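PDB 1DYP: kappa-carrageenase from Pseudoalteromonas carrageenovora, which cleaves internal beta-1,4 linkages between D-galactose 4-sulfate and 3,6-anhydro-D-galactose in kappa-carrageenans, the work of the glycoside hydrolase family 16 catalytic domain described here. Local coordinates for residues Ala102-Ala107 with Thr258-Asp263; Gly98-Arg103 with Phe117-Thr122. The protein carries 1 engineered substitution. One frame throughout, in Å; residues are numbered along the deposited sequence.

Contact 1. Residues Ala102-Ala107 with Thr258-Asp263. With CD (cadmium ion), chain C.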
loop_
_atom_site.group_PDB
_atom_site.type_symbol
_atom_site.label_atom_id
_atom_site.label_comp_id
_atom_site.label_asym_id
_atom_site.label_seq_id
_atom_site.Cartn_x
_atom_site.Cartn_y
_atom_site.Cartn_z
ATOM N N ALA A 102 0.171 -5.798 9.931
ATOM C CA ALA A 102 0.497 -6.889 9.026
ATOM C C ALA A 102 1.914 -7.336 9.353
ATOM O O ALA A 102 2.781 -6.512 9.646
ATOM C CB ALA A 102 0.404 -6.434 7.573
ATOM N N ARG A 103 2.126 -8.646 9.337
ATOM C CA ARG A 103 3.437 -9.227 9.610
ATOM C C ARG A 103 3.963 -9.542 8.222
ATOM O O ARG A 103 3.483 -10.460 7.558
ATOM C CB ARG A 103 3.284 -10.492 10.453
ATOM C CG ARG A 103 4.604 -11.089 10.881
ATOM C CD ARG A 103 4.499 -11.722 12.256
ATOM N NE ARG A 103 5.806 -12.156 12.730
ATOM C CZ ARG A 103 6.398 -13.288 12.363
ATOM N NH1 ARG A 103 5.799 -14.118 11.518
ATOM N NH2 ARG A 103 7.601 -13.583 12.833
ATOM N N ILE A 104 4.954 -8.766 7.793
ATOM C CA ILE A 104 5.494 -8.878 6.447
ATOM C C ILE A 104 6.989 -9.119 6.326
ATOM O O ILE A 104 7.780 -8.658 7.142
ATOM C CB ILE A 104 5.174 -7.575 5.666
ATOM C CG1 ILE A 104 3.660 -7.377 5.588
ATOM C CG2 ILE A 104 5.808 -7.607 4.282
ATOM C CD1 ILE A 104 3.248 -5.995 5.126
ATOM N N LYS A 105 7.352 -9.847 5.276
ATOM C CA LYS A 105 8.739 -10.125 4.944
ATOM C C LYS A 105 8.880 -9.541 3.544
ATOM O O LYS A 105 8.104 -9.873 2.650
ATOM C CB LYS A 105 8.988 -11.628 4.918
ATOM C CG LYS A 105 10.399 -12.039 4.561
ATOM C CD LYS A 105 10.467 -13.546 4.686
ATOM C CE LYS A 105 11.803 -14.118 4.334
ATOM N NZ LYS A 105 11.728 -15.589 4.556
ATOM N N GLY A 106 9.850 -8.653 3.362
ATOM C CA GLY A 106 10.040 -8.034 2.063
ATOM C C GLY A 106 10.593 -8.973 1.010
ATOM O O GLY A 106 11.039 -10.080 1.318
ATOM N N ALA A 107 10.546 -8.535 -0.244
ATOM C CA ALA A 107 11.068 -9.326 -1.356
ATOM C C ALA A 107 12.590 -9.273 -1.275
ATOM O O ALA A 107 13.155 -8.263 -0.865
ATOM C CB ALA A 107 10.585 -8.750 -2.684
ATOM N N THR A 258 10.221 -12.320 -7.673
ATOM C CA THR A 258 10.569 -11.949 -6.310
ATOM C C THR A 258 9.229 -11.725 -5.622
ATOM O O THR A 258 8.290 -11.213 -6.231
ATOM C CB THR A 258 11.469 -10.693 -6.276
ATOM O OG1 THR A 258 12.001 -10.534 -4.958
ATOM C CG2 THR A 258 10.696 -9.451 -6.679
ATOM N N SER A 259 9.138 -12.096 -4.351
ATOM C CA SER A 259 7.875 -11.963 -3.644
ATOM C C SER A 259 7.968 -11.512 -2.200
ATOM O O SER A 259 8.944 -11.786 -1.502
ATOM C CB SER A 259 7.140 -13.298 -3.688
ATOM O OG SER A 259 7.954 -14.319 -3.138
HETATM N N MSE A 260 6.922 -10.824 -1.762
HETATM C CA MSE A 260 6.829 -10.347 -0.401
HETATM C C MSE A 260 5.895 -11.392 0.202
HETATM O O MSE A 260 5.079 -11.990 -0.510
HETATM C CB MSE A 260 6.157 -8.972 -0.353
HETATM C CG MSE A 260 4.709 -8.993 -0.827
HETATM SE SE MSE A 260 3.824 -7.271 -0.781
HETATM C CE MSE A 260 3.314 -7.205 1.068
ATOM N N GLU A 261 6.019 -11.627 1.501
ATOM C CA GLU A 261 5.162 -12.596 2.165
ATOM C C GLU A 261 4.466 -11.938 3.345
ATOM O O GLU A 261 5.067 -11.139 4.065
ATOM C CB GLU A 261 5.978 -13.793 2.651
ATOM C CG GLU A 261 6.779 -14.487 1.561
ATOM C CD GLU A 261 7.331 -15.822 2.016
ATOM O OE1 GLU A 261 7.827 -15.898 3.159
ATOM O OE2 GLU A 261 7.274 -16.790 1.230
ATOM N N VAL A 262 3.194 -12.272 3.530
ATOM C CA VAL A 262 2.413 -11.721 4.623
ATOM C C VAL A 262 1.912 -12.876 5.479
ATOM O O VAL A 262 1.118 -13.702 5.029
ATOM C CB VAL A 262 1.201 -10.924 4.099
ATOM C CG1 VAL A 262 0.520 -10.199 5.247
ATOM C CG2 VAL A 262 1.653 -9.939 3.033
ATOM N N ASP A 263 2.398 -12.935 6.711
ATOM C CA ASP A 263 2.006 -13.992 7.630
ATOM C C ASP A 263 0.559 -13.771 8.057
ATOM O O ASP A 263 -0.215 -14.718 8.197
ATOM C CB ASP A 263 2.947 -13.975 8.841
ATOM C CG ASP A 263 2.702 -15.126 9.800
ATOM O OD1 ASP A 263 1.962 -16.065 9.448
ATOM O OD2 ASP A 263 3.272 -15.091 10.911
HETATM CD CD CD C . -0.273 -16.951 8.900
HETATM O O HOH W 1 -1.350 -18.885 9.601
HETATM O O HOH W 2 -0.763 -16.197 11.094
HETATM O O HOH W 3 1.444 -18.592 9.899
#
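Arg103, Ile104 and Lys105 lie along Asp263, Val262 and Glu261 in an antiparallel pairing of neighbouring strands, buried in the fold and ending at a cadmium site. Lys105 and Glu261 form a hydrogen-bonded pair, Lys105 N to Glu261 O at 2.9 Å and Glu261 N to Lys105 O at 3.0 Å; Ile104 and Val262 are the non-hydrogen-bonded pair next to it. In the beta-sandwich of family 16 hydrolases, one side of such a strand pair faces the opposing sheet: here Ile104 and Val262 lie side by side, CG1 to CG2 at 4.1 Å, and both rest on Leu229. On the other side the extended Lys105 chain runs beside the side chain of Glu261. Asp263, where the chain turns a corner, is held through its backbone N by Arg103 O at 2.8 Å. Its CG stands anti to the backbone N (chi1 -175°), which sets the carboxylate beside the Arg103 side chain. OD2 takes a weak, bent bond from Arg103 NH1 (2.8 Å, 129° at the hydrogen), part of a salt bridge, with the two planes 66° apart. OD1 binds cadmium at 2.5 Å, joined by Asp263 O, three waters, Glu22 and Gly53.

Contact 2. Residues Gly98-Arg103 with Phe117-Thr122; sequences GYYEAR and FWMYST
Ala102 and Tyr100 meet Phe117 and Met119 across the interior of the jelly-roll beta-sandwich, the concanavalin-like fold of family 16 hydrolases. The two strand segments approach to 8.7 Å between axes, well beyond the spacing of hydrogen-bonded neighbours, and their side chains bridge the interval between facing layers.

The contacts to aromatic faces are CH-pi in kind. The methyl of Ala102 sits over one face of Phe117, CB 3.6 Å from the ring centroid and displaced toward the rim on the CD2 and CE2 side. Met119, a selenomethionine, delivers its terminal methyl almost exactly above the middle of the Tyr100 ring, with CE 3.4 Å from the centroid and only 3° off the normal. Its selenium follows over the same face, 4.0 Å from the centroid, making a Met-aromatic contact shifted toward the phenol end. The Met119 chain bends at chi3 (91°), which turns CE back over the ring centre while SE stays near CZ and OH.

A looser apolar contact joins the two pairs: Tyr100 CB comes to 4.1 Å from Phe117 CZ, and Leu227 of strand 225-233 touches both aromatic residues.

The polar ends are satisfied away from the interface: the Tyr100 hydroxyl bonds to Asn96 O, and Glu101, directed away from strand 117-120, bonds through OE2 to the Tyr264 hydroxyl. Met119 also lies near the catalytic residues, its side chain about 6 Å from that of the nucleophile Glu137. At the phenol end of Tyr100, Met119 SE lies 3.7 Å from both CZ and OH.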
loop_
_atom_site.group_PDB
_atom_site.type_symbol
_atom_site.label_atom_id
_atom_site.label_comp_id
_atom_site.label_asym_id
_atom_site.label_seq_id
_atom_site.Cartn_x
_atom_site.Cartn_y
_atom_site.Cartn_z
ATOM N N GLY A 98 -9.248 2.705 13.322
ATOM C CA GLY A 98 -8.928 1.408 13.881
ATOM C C GLY A 98 -7.437 1.154 13.868
ATOM O O GLY A 98 -6.661 1.970 13.364
ATOM N N TYR A 99 -7.029 0.029 14.442
ATOM C CA TYR A 99 -5.621 -0.324 14.458
ATOM C C TYR A 99 -5.420 -1.422 13.427
ATOM O O TYR A 99 -6.156 -2.412 13.410
ATOM C CB TYR A 99 -5.191 -0.827 15.831
ATOM C CG TYR A 99 -3.716 -1.129 15.874
ATOM C CD1 TYR A 99 -2.777 -0.098 15.872
ATOM C CD2 TYR A 99 -3.253 -2.441 15.853
ATOM C CE1 TYR A 99 -1.414 -0.367 15.847
ATOM C CE2 TYR A 99 -1.893 -2.721 15.824
ATOM C CZ TYR A 99 -0.981 -1.678 15.821
ATOM O OH TYR A 99 0.363 -1.947 15.788
ATOM N N TYR A 100 -4.426 -1.233 12.565
ATOM C CA TYR A 100 -4.125 -2.184 11.503
ATOM C C TYR A 100 -2.712 -2.709 11.662
ATOM O O TYR A 100 -1.803 -1.962 12.008
ATOM C CB TYR A 100 -4.227 -1.511 10.136
ATOM C CG TYR A 100 -5.538 -0.829 9.848
ATOM C CD1 TYR A 100 -5.858 0.398 10.434
ATOM C CD2 TYR A 100 -6.444 -1.385 8.948
ATOM C CE1 TYR A 100 -7.046 1.055 10.120
ATOM C CE2 TYR A 100 -7.628 -0.740 8.629
ATOM C CZ TYR A 100 -7.922 0.478 9.214
ATOM O OH TYR A 100 -9.079 1.130 8.869
ATOM N N GLU A 101 -2.521 -3.990 11.375
ATOM C CA GLU A 101 -1.201 -4.579 11.498
ATOM C C GLU A 101 -1.006 -5.739 10.540
ATOM O O GLU A 101 -1.899 -6.554 10.342
ATOM C CB GLU A 101 -0.984 -5.057 12.934
ATOM C CG GLU A 101 0.333 -5.760 13.181
ATOM C CD GLU A 101 0.496 -6.158 14.635
ATOM O OE1 GLU A 101 0.546 -5.251 15.495
ATOM O OE2 GLU A 101 0.571 -7.374 14.915
ATOM N N ALA A 102 0.171 -5.798 9.931
ATOM C CA ALA A 102 0.497 -6.889 9.026
ATOM C C ALA A 102 1.914 -7.336 9.353
ATOM O O ALA A 102 2.781 -6.512 9.646
ATOM C CB ALA A 102 0.404 -6.434 7.573
ATOM N N ARG A 103 2.126 -8.646 9.337
ATOM C CA ARG A 103 3.437 -9.227 9.610
ATOM C C ARG A 103 3.963 -9.542 8.222
ATOM O O ARG A 103 3.483 -10.460 7.558
ATOM C CB ARG A 103 3.284 -10.492 10.453
ATOM C CG ARG A 103 4.604 -11.089 10.881
ATOM C CD ARG A 103 4.499 -11.722 12.256
ATOM N NE ARG A 103 5.806 -12.156 12.730
ATOM C CZ ARG A 103 6.398 -13.288 12.363
ATOM N NH1 ARG A 103 5.799 -14.118 11.518
ATOM N NH2 ARG A 103 7.601 -13.583 12.833
ATOM N N PHE A 117 1.742 -2.144 2.352
ATOM C CA PHE A 117 0.587 -2.440 3.180
ATOM C C PHE A 117 -0.020 -1.050 3.286
ATOM O O PHE A 117 0.590 -0.129 3.828
ATOM C CB PHE A 117 1.021 -2.982 4.545
ATOM C CG PHE A 117 -0.114 -3.208 5.505
ATOM C CD1 PHE A 117 -1.351 -3.673 5.063
ATOM C CD2 PHE A 117 0.067 -2.977 6.862
ATOM C CE1 PHE A 117 -2.393 -3.905 5.961
ATOM C CE2 PHE A 117 -0.962 -3.206 7.770
ATOM C CZ PHE A 117 -2.196 -3.671 7.320
ATOM N N TRP A 118 -1.215 -0.896 2.737
ATOM C CA TRP A 118 -1.852 0.406 2.707
ATOM C C TRP A 118 -3.355 0.283 2.545
ATOM O O TRP A 118 -3.902 -0.815 2.520
ATOM C CB TRP A 118 -1.268 1.205 1.534
ATOM C CG TRP A 118 -1.377 0.492 0.203
ATOM C CD1 TRP A 118 -0.916 -0.757 -0.100
ATOM C CD2 TRP A 118 -1.984 0.994 -0.995
ATOM N NE1 TRP A 118 -1.199 -1.067 -1.410
ATOM C CE2 TRP A 118 -1.855 -0.009 -1.982
ATOM C CE3 TRP A 118 -2.621 2.193 -1.330
ATOM C CZ2 TRP A 118 -2.342 0.150 -3.283
ATOM C CZ3 TRP A 118 -3.106 2.354 -2.629
ATOM C CH2 TRP A 118 -2.962 1.335 -3.587
HETATM N N MSE A 119 -4.020 1.423 2.456
HETATM C CA MSE A 119 -5.461 1.439 2.266
HETATM C C MSE A 119 -5.798 2.690 1.479
HETATM O O MSE A 119 -5.165 3.737 1.645
HETATM C CB MSE A 119 -6.197 1.412 3.614
HETATM C CG MSE A 119 -5.901 2.578 4.546
HETATM SE SE MSE A 119 -6.619 2.287 6.323
HETATM C CE MSE A 119 -5.062 1.446 7.116
ATOM N N TYR A 120 -6.781 2.580 0.597
ATOM C CA TYR A 120 -7.155 3.720 -0.212
ATOM C C TYR A 120 -8.625 3.694 -0.551
ATOM O O TYR A 120 -9.254 2.637 -0.584
ATOM C CB TYR A 120 -6.324 3.762 -1.502
ATOM C CG TYR A 120 -6.591 2.640 -2.488
ATOM C CD1 TYR A 120 -6.265 1.316 -2.183
ATOM C CD2 TYR A 120 -7.128 2.912 -3.746
ATOM C CE1 TYR A 120 -6.460 0.295 -3.112
ATOM C CE2 TYR A 120 -7.330 1.900 -4.680
ATOM C CZ TYR A 120 -6.992 0.596 -4.360
ATOM O OH TYR A 120 -7.177 -0.402 -5.295
ATOM N N SER A 121 -9.159 4.880 -0.802
ATOM C CA SER A 121 -10.562 5.033 -1.139
ATOM C C SER A 121 -10.714 5.183 -2.637
ATOM O O SER A 121 -9.735 5.222 -3.382
ATOM C CB SER A 121 -11.120 6.291 -0.476
ATOM O OG SER A 121 -10.576 7.453 -1.090
ATOM N N THR A 122 -11.964 5.245 -3.069
ATOM C CA THR A 122 -12.267 5.466 -4.466
ATOM C C THR A 122 -12.091 6.975 -4.585
ATOM O O THR A 122 -12.010 7.673 -3.571
ATOM C CB THR A 122 -13.724 5.112 -4.767
ATOM O OG1 THR A 122 -14.560 5.672 -3.748
ATOM C CG2 THR A 122 -13.911 3.606 -4.803
#

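Following the chain, strand 98-105 comes first and serves both contacts, which share Ala102 and Arg103. Contact 2 closes the short loop, returning after 13 intervening residues to strand 113-120 in the facing layer. Contact 1 closes a far longer one: 150 residues separate its segments, and residues 117-122 fall within that span, before strand 258-270 returns beside strand 98-105. One strand is thus tied laterally to a late neighbour and across the sandwich to an early partner. The contact centres lie 15 Å apart but touch where Ile104 CD1 packs on Phe117 CB at 3.8 Å. Together they connect the cadmium-bearing corner with the interior near the catalytic residues.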